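Uncharacterized protein (Bacteroides uniformis, PDB 4JPQ) is of unknown function but probably binds carbohydrate through a domain of carbohydrate-binding family 9. Local coordinates at residues I32-L37 with S52-H57; A22-L27 with L63-V68; K5-K10 with G215-E220. All blocks are in the same frame, centred on the assembly; numbering follows the deposited sequence.

Contact 1 of 3, residues I32-L37 with S52-H57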
loop_
_atom_site.group_PDB
_atom_site.type_symbol
_atom_site.label_atom_id
_atom_site.label_comp_id
_atom_site.label_asym_id
_atom_site.label_seq_id
_atom_site.Cartn_x
_atom_site.Cartn_y
_atom_site.Cartn_z
ATOM N N ILE A 32 9.372 -12.956 8.188
ATOM C CA ILE A 32 9.342 -11.557 7.737
ATOM C C ILE A 32 8.622 -10.739 8.802
ATOM O O ILE A 32 7.438 -10.916 8.988
ATOM C CB ILE A 32 8.662 -11.411 6.347
ATOM C CG1 ILE A 32 9.299 -12.358 5.311
ATOM C CG2 ILE A 32 8.735 -9.968 5.859
ATOM C CD1 ILE A 32 10.811 -12.238 5.152
ATOM N N GLU A 33 9.341 -9.838 9.473
ATOM C CA GLU A 33 8.802 -9.075 10.616
ATOM C C GLU A 33 7.876 -7.927 10.216
ATOM O O GLU A 33 8.025 -7.347 9.140
ATOM C CB GLU A 33 9.947 -8.450 11.446
ATOM C CG GLU A 33 9.746 -8.536 12.951
ATOM C CD GLU A 33 10.043 -9.921 13.509
ATOM O OE1 GLU A 33 10.433 -10.829 12.746
ATOM O OE2 GLU A 33 9.895 -10.105 14.733
ATOM N N PHE A 34 6.963 -7.575 11.125
ATOM C CA PHE A 34 6.048 -6.436 10.931
ATOM C C PHE A 34 6.709 -5.119 11.334
ATOM O O PHE A 34 7.540 -5.080 12.233
ATOM C CB PHE A 34 4.726 -6.608 11.694
ATOM C CG PHE A 34 3.837 -7.664 11.117
ATOM C CD1 PHE A 34 3.090 -7.402 9.968
ATOM C CD2 PHE A 34 3.753 -8.924 11.701
ATOM C CE1 PHE A 34 2.271 -8.382 9.411
ATOM C CE2 PHE A 34 2.936 -9.910 11.148
ATOM C CZ PHE A 34 2.199 -9.642 9.996
ATOM N N GLN A 35 6.309 -4.055 10.648
ATOM C CA GLN A 35 6.785 -2.690 10.848
ATOM C C GLN A 35 5.567 -1.858 11.240
ATOM O O GLN A 35 4.514 -1.999 10.603
ATOM C CB GLN A 35 7.330 -2.122 9.524
ATOM C CG GLN A 35 8.309 -3.015 8.765
ATOM C CD GLN A 35 9.533 -3.341 9.578
ATOM O OE1 GLN A 35 9.882 -4.506 9.761
ATOM N NE2 GLN A 35 10.175 -2.312 10.108
ATOM N N PRO A 36 5.688 -0.988 12.262
ATOM C CA PRO A 36 4.532 -0.169 12.603
ATOM C C PRO A 36 4.311 0.966 11.580
ATOM O O PRO A 36 5.276 1.502 11.033
ATOM C CB PRO A 36 4.888 0.378 13.992
ATOM C CG PRO A 36 6.373 0.430 14.012
ATOM C CD PRO A 36 6.875 -0.617 13.057
ATOM N N LEU A 37 3.040 1.265 11.305
ATOM C CA LEU A 37 2.604 2.372 10.433
ATOM C C LEU A 37 1.772 3.235 11.383
ATOM O O LEU A 37 0.564 3.047 11.509
ATOM C CB LEU A 37 1.802 1.813 9.260
ATOM C CG LEU A 37 1.499 2.696 8.046
ATOM C CD1 LEU A 37 0.840 1.855 6.960
ATOM C CD2 LEU A 37 0.640 3.900 8.375
ATOM N N SER A 52 -0.065 -2.150 11.229
ATOM C CA SER A 52 1.281 -2.623 10.944
ATOM C C SER A 52 1.301 -3.238 9.540
ATOM O O SER A 52 0.248 -3.580 8.979
ATOM C CB SER A 52 1.765 -3.614 12.004
ATOM O OG SER A 52 1.033 -4.819 11.965
ATOM N N PHE A 53 2.498 -3.339 8.973
ATOM C CA PHE A 53 2.680 -3.923 7.655
ATOM C C PHE A 53 4.016 -4.657 7.539
ATOM O O PHE A 53 4.846 -4.564 8.426
ATOM C CB PHE A 53 2.598 -2.833 6.583
ATOM C CG PHE A 53 3.821 -1.955 6.510
ATOM C CD1 PHE A 53 4.029 -0.956 7.445
ATOM C CD2 PHE A 53 4.767 -2.137 5.498
ATOM C CE1 PHE A 53 5.160 -0.146 7.384
ATOM C CE2 PHE A 53 5.896 -1.334 5.425
ATOM C CZ PHE A 53 6.094 -0.335 6.371
ATOM N N ARG A 54 4.197 -5.388 6.442
ATOM C CA ARG A 54 5.469 -6.040 6.149
ATOM C C ARG A 54 5.593 -6.283 4.665
ATOM O O ARG A 54 4.598 -6.394 3.955
ATOM C CB ARG A 54 5.680 -7.327 6.923
ATOM C CG ARG A 54 4.628 -8.379 6.684
ATOM C CD ARG A 54 4.954 -9.629 7.459
ATOM N NE ARG A 54 3.894 -10.617 7.314
ATOM C CZ ARG A 54 3.875 -11.812 7.911
ATOM N NH1 ARG A 54 4.884 -12.242 8.677
ATOM N NH2 ARG A 54 2.842 -12.625 7.707
ATOM N N ILE A 55 6.840 -6.372 4.228
ATOM C CA ILE A 55 7.157 -6.434 2.832
ATOM C C ILE A 55 8.327 -7.378 2.528
ATOM O O ILE A 55 9.271 -7.494 3.308
ATOM C CB ILE A 55 7.408 -4.986 2.317
ATOM C CG1 ILE A 55 7.535 -4.962 0.779
ATOM C CG2 ILE A 55 8.609 -4.328 3.023
ATOM C CD1 ILE A 55 7.630 -3.581 0.195
ATOM N N ALA A 56 8.243 -8.027 1.372
ATOM C CA ALA A 56 9.285 -8.936 0.871
ATOM C C ALA A 56 9.183 -9.014 -0.644
ATOM O O ALA A 56 8.317 -8.348 -1.222
ATOM C CB ALA A 56 9.107 -10.302 1.476
ATOM N N HIS A 57 10.050 -9.795 -1.286
ATOM C CA HIS A 57 9.986 -9.942 -2.741
ATOM C C HIS A 57 10.429 -11.293 -3.248
ATOM O O HIS A 57 11.224 -11.973 -2.611
ATOM C CB HIS A 57 10.785 -8.831 -3.447
ATOM C CG HIS A 57 12.275 -8.975 -3.348
ATOM N ND1 HIS A 57 13.060 -9.336 -4.423
ATOM C CD2 HIS A 57 13.125 -8.792 -2.308
ATOM C CE1 HIS A 57 14.328 -9.358 -4.052
ATOM N NE2 HIS A 57 14.393 -9.038 -2.772
#
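A short antiparallel ladder joins strands 35-36 and 50-57, with Gln-35 and Phe-53 as its hydrogen-bonded pair. Gln-35 N donates to Phe-53 O at 2.7 Å, and Phe-53 N donates to Gln-35 O at 2.9 Å. Pro-36 faces Ser-52 in the adjoining non-hydrogen-bonded pair, so its missing N-H costs the ladder nothing. CB of Gln-35 lies over one face of the Phe-53 ring, 4.0 Å from the centroid and offset toward the rim; Phe-183 stacks on the same ring, while Trp-198 meets it edge-to-face.

On the other side of the ladder Arg-54 carries the contact. CG stands between the backbone N and the carbonyl carbon (chi1 59°), and from there the chain runs extended to NE beneath the ring of Phe-34. Arg-54 CD sits over that ring, 3.8 Å from its centroid, in a CH-pi contact. Farther out, Phe-34 CZ lies over a face of the guanidinium, the two planes being 23° apart. The edge of the guanidinium is used as well: Arg-54 NH1 donates to Ile-32 O at 2.9 Å, within both the carbonyl and the guanidinium planes. NH1 also forms a salt bridge with Asp-28, and NE is hydrogen-bonded to His-65. A buried cation with an aromatic ring over one face and partners at NH1 and NE is probably restrained from turning, and the nearby carboxylate would probably stabilise its charge.

Contact 2 of 3, residues A22-L27 with L63-V68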
loop_
_atom_site.group_PDB
_atom_site.type_symbol
_atom_site.label_atom_id
_atom_site.label_comp_id
_atom_site.label_asym_id
_atom_site.label_seq_id
_atom_site.Cartn_x
_atom_site.Cartn_y
_atom_site.Cartn_z
ATOM N N ALA A 22 -2.471 -17.027 0.214
ATOM C CA ALA A 22 -1.293 -17.768 0.668
ATOM C C ALA A 22 -0.133 -16.929 1.204
ATOM O O ALA A 22 0.753 -17.483 1.845
ATOM C CB ALA A 22 -0.773 -18.641 -0.467
ATOM N N VAL A 23 -0.135 -15.618 0.977
ATOM C CA VAL A 23 1.010 -14.773 1.367
ATOM C C VAL A 23 1.326 -14.704 2.873
ATOM O O VAL A 23 2.495 -14.728 3.233
ATOM C CB VAL A 23 0.906 -13.358 0.737
ATOM C CG1 VAL A 23 1.940 -12.378 1.274
ATOM C CG2 VAL A 23 1.042 -13.458 -0.773
ATOM N N PRO A 24 0.310 -14.588 3.743
ATOM C CA PRO A 24 0.623 -14.496 5.184
ATOM C C PRO A 24 1.403 -15.692 5.711
ATOM O O PRO A 24 2.331 -15.520 6.517
ATOM C CB PRO A 24 -0.758 -14.378 5.829
ATOM C CG PRO A 24 -1.546 -13.645 4.799
ATOM C CD PRO A 24 -1.100 -14.251 3.491
ATOM N N SER A 25 1.018 -16.876 5.255
ATOM C CA SER A 25 1.720 -18.116 5.596
ATOM C C SER A 25 3.149 -18.122 5.045
ATOM O O SER A 25 4.089 -18.465 5.749
ATOM C CB SER A 25 0.971 -19.298 5.008
ATOM O OG SER A 25 1.719 -20.480 5.141
ATOM N N LEU A 26 3.297 -17.714 3.792
ATOM C CA LEU A 26 4.612 -17.628 3.150
ATOM C C LEU A 26 5.555 -16.729 3.939
ATOM O O LEU A 26 6.708 -17.096 4.189
ATOM C CB LEU A 26 4.477 -17.087 1.725
ATOM C CG LEU A 26 5.723 -17.027 0.854
ATOM C CD1 LEU A 26 6.297 -18.414 0.659
ATOM C CD2 LEU A 26 5.392 -16.415 -0.490
ATOM N N LEU A 27 5.041 -15.570 4.343
ATOM C CA LEU A 27 5.817 -14.587 5.083
ATOM C C LEU A 27 6.168 -15.050 6.493
ATOM O O LEU A 27 7.306 -14.819 6.940
ATOM C CB LEU A 27 5.119 -13.234 5.068
ATOM C CG LEU A 27 4.953 -12.617 3.658
ATOM C CD1 LEU A 27 4.156 -11.339 3.768
ATOM C CD2 LEU A 27 6.270 -12.321 2.955
ATOM N N LEU A 63 5.649 -8.334 -2.359
ATOM C CA LEU A 63 4.643 -8.915 -1.500
ATOM C C LEU A 63 4.408 -7.992 -0.310
ATOM O O LEU A 63 5.337 -7.745 0.462
ATOM C CB LEU A 63 5.144 -10.263 -0.985
ATOM C CG LEU A 63 5.600 -11.286 -2.018
ATOM C CD1 LEU A 63 6.013 -12.563 -1.312
ATOM C CD2 LEU A 63 4.515 -11.577 -3.043
ATOM N N LEU A 64 3.175 -7.497 -0.161
ATOM C CA LEU A 64 2.762 -6.624 0.955
ATOM C C LEU A 64 1.661 -7.264 1.768
ATOM O O LEU A 64 0.737 -7.825 1.188
ATOM C CB LEU A 64 2.163 -5.322 0.451
ATOM C CG LEU A 64 3.026 -4.265 -0.166
ATOM C CD1 LEU A 64 2.132 -3.147 -0.671
ATOM C CD2 LEU A 64 4.015 -3.743 0.857
ATOM N N HIS A 65 1.744 -7.105 3.092
ATOM C CA HIS A 65 0.774 -7.624 4.028
ATOM C C HIS A 65 0.556 -6.566 5.101
ATOM O O HIS A 65 1.497 -6.219 5.798
ATOM C CB HIS A 65 1.275 -8.949 4.626
ATOM C CG HIS A 65 0.319 -9.585 5.587
ATOM N ND1 HIS A 65 0.717 -10.147 6.780
ATOM C CD2 HIS A 65 -1.025 -9.701 5.554
ATOM C CE1 HIS A 65 -0.336 -10.604 7.428
ATOM N NE2 HIS A 65 -1.406 -10.350 6.703
ATOM N N TYR A 66 -0.664 -6.038 5.175
ATOM C CA TYR A 66 -1.081 -5.049 6.156
ATOM C C TYR A 66 -2.006 -5.694 7.166
ATOM O O TYR A 66 -2.846 -6.518 6.784
ATOM C CB TYR A 66 -1.912 -3.951 5.483
ATOM C CG TYR A 66 -1.185 -3.051 4.531
ATOM C CD1 TYR A 66 -1.086 -3.376 3.175
ATOM C CD2 TYR A 66 -0.636 -1.834 4.966
ATOM C CE1 TYR A 66 -0.436 -2.531 2.278
ATOM C CE2 TYR A 66 0.015 -0.982 4.077
ATOM C CZ TYR A 66 0.108 -1.333 2.737
ATOM O OH TYR A 66 0.749 -0.517 1.846
ATOM N N LYS A 67 -1.889 -5.283 8.429
ATOM C CA LYS A 67 -2.804 -5.684 9.518
ATOM C C LYS A 67 -3.360 -4.391 10.119
ATOM O O LYS A 67 -2.597 -3.478 10.412
ATOM C CB LYS A 67 -2.083 -6.485 10.589
ATOM C CG LYS A 67 -1.708 -7.905 10.188
ATOM C CD LYS A 67 -0.741 -8.564 11.175
ATOM C CE LYS A 67 -1.288 -8.719 12.590
ATOM N NZ LYS A 67 -0.332 -9.498 13.426
ATOM N N VAL A 68 -4.673 -4.329 10.319
ATOM C CA VAL A 68 -5.363 -3.144 10.856
ATOM C C VAL A 68 -6.360 -3.488 11.971
ATOM O O VAL A 68 -6.984 -4.542 11.926
ATOM C CB VAL A 68 -6.165 -2.472 9.717
ATOM C CG1 VAL A 68 -6.961 -1.273 10.215
ATOM C CG2 VAL A 68 -5.245 -2.062 8.571
#
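The side chains of Pro-24 and His-65 cross at about a right angle, and the proline's CG rests over one face of the imidazole in a CH-pi contact, toward its rim and 3.8 Å from NE2. The first torsion of His-65 places CG anti to the backbone N (chi1 -179°), carrying the ring out from strand 61-70 to where helix 23-29 passes. Next to this flat patch, Leu-27 fits its forked end between two residues of the strand. Its CD1 lies 3.8 Å from CB of His-65, whereas its CD2 turns to CD1 of Leu-63. That same methyl of Leu-63 is the bump on the strand's side, and it also meets Leu-26 CD2 at 4.0 Å. Val-23 CG1 adds a looser touch on Leu-63 CB.

Beyond the packing, His-65 is hydrogen-bonded through NE2 to Glu-156 and through ND1 to Arg-54; an alanine here would probably leave both of these without their mate and open a gap beneath Pro-24. Leu-64 and Tyr-66 project from the other face of the strand onto strand 89-95. Helix 23-27 lies across strand 63-68, the axes 101° apart, and so covers one face of a layered beta fold, consistent with the beta sandwich of family 9 carbohydrate-binding modules.

Contact 3 of 3, residues K5-K10 with G215-E220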
loop_
_atom_site.group_PDB
_atom_site.type_symbol
_atom_site.label_atom_id
_atom_site.label_comp_id
_atom_site.label_asym_id
_atom_site.label_seq_id
_atom_site.Cartn_x
_atom_site.Cartn_y
_atom_site.Cartn_z
ATOM N N LYS A 5 12.830 7.223 6.746
ATOM C CA LYS A 5 13.125 5.891 7.275
ATOM C C LYS A 5 13.696 4.961 6.195
ATOM O O LYS A 5 13.678 5.276 5.001
ATOM C CB LYS A 5 11.873 5.245 7.889
ATOM C CG LYS A 5 11.374 5.891 9.174
ATOM C CD LYS A 5 10.178 5.113 9.713
ATOM C CE LYS A 5 9.641 5.677 11.013
ATOM N NZ LYS A 5 8.353 5.022 11.372
ATOM N N SER A 6 14.203 3.813 6.646
ATOM C CA SER A 6 14.772 2.797 5.776
ATOM C C SER A 6 14.250 1.393 6.127
ATOM O O SER A 6 13.964 1.088 7.298
ATOM C CB SER A 6 16.292 2.871 5.796
ATOM O OG SER A 6 16.679 4.130 5.281
ATOM N N LEU A 7 14.130 0.564 5.090
ATOM C CA LEU A 7 13.675 -0.814 5.188
ATOM C C LEU A 7 14.459 -1.771 4.331
ATOM O O LEU A 7 14.795 -1.438 3.192
ATOM C CB LEU A 7 12.215 -0.946 4.734
ATOM C CG LEU A 7 11.154 -1.220 5.783
ATOM C CD1 LEU A 7 9.816 -1.358 5.072
ATOM C CD2 LEU A 7 11.477 -2.479 6.594
ATOM N N SER A 8 14.676 -2.974 4.874
ATOM C CA SER A 8 15.274 -4.090 4.155
ATOM C C SER A 8 14.100 -4.969 3.729
ATOM O O SER A 8 13.314 -5.417 4.569
ATOM C CB SER A 8 16.230 -4.883 5.039
ATOM O OG SER A 8 17.309 -4.063 5.427
ATOM N N VAL A 9 13.969 -5.165 2.420
ATOM C CA VAL A 9 12.943 -6.008 1.843
ATOM C C VAL A 9 13.654 -7.334 1.577
ATOM O O VAL A 9 14.388 -7.458 0.591
ATOM C CB VAL A 9 12.358 -5.381 0.564
ATOM C CG1 VAL A 9 11.210 -6.227 0.034
ATOM C CG2 VAL A 9 11.879 -3.966 0.847
ATOM N N LYS A 10 13.453 -8.303 2.477
ATOM C CA LYS A 10 14.085 -9.631 2.367
ATOM C C LYS A 10 13.535 -10.402 1.168
ATOM O O LYS A 10 12.368 -10.222 0.802
ATOM C CB LYS A 10 13.877 -10.459 3.649
ATOM C CG LYS A 10 14.616 -9.975 4.896
ATOM C CD LYS A 10 16.100 -10.342 4.860
ATOM C CE LYS A 10 16.829 -10.027 6.159
ATOM N NZ LYS A 10 17.017 -8.563 6.364
ATOM N N GLY A 215 10.508 7.128 2.130
ATOM C CA GLY A 215 11.592 6.416 2.796
ATOM C C GLY A 215 12.310 5.603 1.746
ATOM O O GLY A 215 11.945 5.656 0.564
ATOM N N THR A 216 13.314 4.849 2.194
ATOM C CA THR A 216 14.155 4.027 1.326
ATOM C C THR A 216 13.819 2.545 1.498
ATOM O O THR A 216 13.601 2.072 2.617
ATOM C CB THR A 216 15.642 4.282 1.622
ATOM O OG1 THR A 216 15.907 5.681 1.456
ATOM C CG2 THR A 216 16.551 3.473 0.680
ATOM N N LEU A 217 13.785 1.830 0.374
ATOM C CA LEU A 217 13.458 0.407 0.326
ATOM C C LEU A 217 14.599 -0.336 -0.350
ATOM O O LEU A 217 14.766 -0.234 -1.567
ATOM C CB LEU A 217 12.154 0.205 -0.442
ATOM C CG LEU A 217 10.932 0.962 0.091
ATOM C CD1 LEU A 217 9.742 0.715 -0.826
ATOM C CD2 LEU A 217 10.580 0.578 1.519
ATOM N N SER A 218 15.388 -1.055 0.455
ATOM C CA SER A 218 16.545 -1.824 -0.015
ATOM C C SER A 218 16.155 -3.294 -0.229
ATOM O O SER A 218 16.030 -4.066 0.724
ATOM C CB SER A 218 17.707 -1.701 0.976
ATOM O OG SER A 218 18.031 -0.336 1.170
ATOM N N PHE A 219 15.964 -3.659 -1.494
ATOM C CA PHE A 219 15.641 -5.024 -1.879
ATOM C C PHE A 219 16.919 -5.869 -1.841
ATOM O O PHE A 219 17.931 -5.495 -2.450
ATOM C CB PHE A 219 14.994 -5.066 -3.270
ATOM C CG PHE A 219 13.637 -4.406 -3.330
ATOM C CD1 PHE A 219 13.511 -3.026 -3.500
ATOM C CD2 PHE A 219 12.480 -5.159 -3.222
ATOM C CE1 PHE A 219 12.261 -2.421 -3.561
ATOM C CE2 PHE A 219 11.228 -4.557 -3.275
ATOM C CZ PHE A 219 11.120 -3.187 -3.445
ATOM N N GLU A 220 16.858 -6.983 -1.100
ATOM C CA GLU A 220 17.955 -7.949 -0.962
ATOM C C GLU A 220 18.228 -8.602 -2.325
ATOM O O GLU A 220 17.308 -8.793 -3.131
ATOM C CB GLU A 220 17.587 -9.024 0.085
ATOM C CG GLU A 220 18.660 -10.074 0.400
ATOM C CD GLU A 220 18.138 -11.297 1.160
ATOM O OE1 GLU A 220 17.139 -11.200 1.904
ATOM O OE2 GLU A 220 18.750 -12.377 1.017
ATOM O OXT GLU A 220 19.373 -8.944 -2.647
#
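Strands 6-10 and 215-219 run parallel from the Ser-6 and Thr-216 pair to that of Val-9 and Phe-219, with axes 4.7 Å apart and N-to-C directions 26° apart. Five backbone hydrogen bonds alternate between the two strands. Leu-7 is gripped twice, its N donating to Thr-216 O and its O accepting from Ser-218 N at 2.8 Å; Val-9 is held likewise by Ser-218 O and Glu-220 N.

The side chains divide by face. On one, Leu-7 and Leu-217 lie side by side, pointing the same way, with CB of Leu-7 3.9 Å from CD2 of Leu-217. Val-9 has CG1 anti to the backbone N (chi1 -176°), bringing that methyl to 3.7 Å from Phe-219 CD2, while CG2 lies over the centre of the ring. The opposite face carries hydroxyls: Ser-6, Ser-8, Thr-216 and Ser-218. At the C-terminus, Glu-220 OE1 accepts from Lys-11 N and remains 5.2 Å from Lys-10 NZ, with no direct ion pair.

In the wider fold, strand 6-11 lies between strands 215-219 and 50-57, parallel to both; Leu-7 packs on Phe-53 and Ile-55. Strand 215-219 is paired on its other side with the antiparallel strand 178-186.

In the fold
The three contacts show how one series of neighbouring strands can be fastened at several points. Strand 50-57 is central to them: contact 1 lies on it, strand 61-70 of contact 2 flanks it on one side, and strand 6-11 of contact 3 on the other. Contacts 1 and 2 have centres 8 Å apart and are joined by a probable backbone hydrogen bond from Arg-54 N to His-65 O, 2.9 Å. Contacts 1 and 3, with centres 11 Å apart, meet where His-57 N lies 3.1 Å from Lys-10 O. Contacts 2 and 3 do not touch; their nearest atoms are about 6 Å apart. Along the chain, contact 1 lies inside the loop closed by contact 2, and contact 2 inside the loop closed by contact 3.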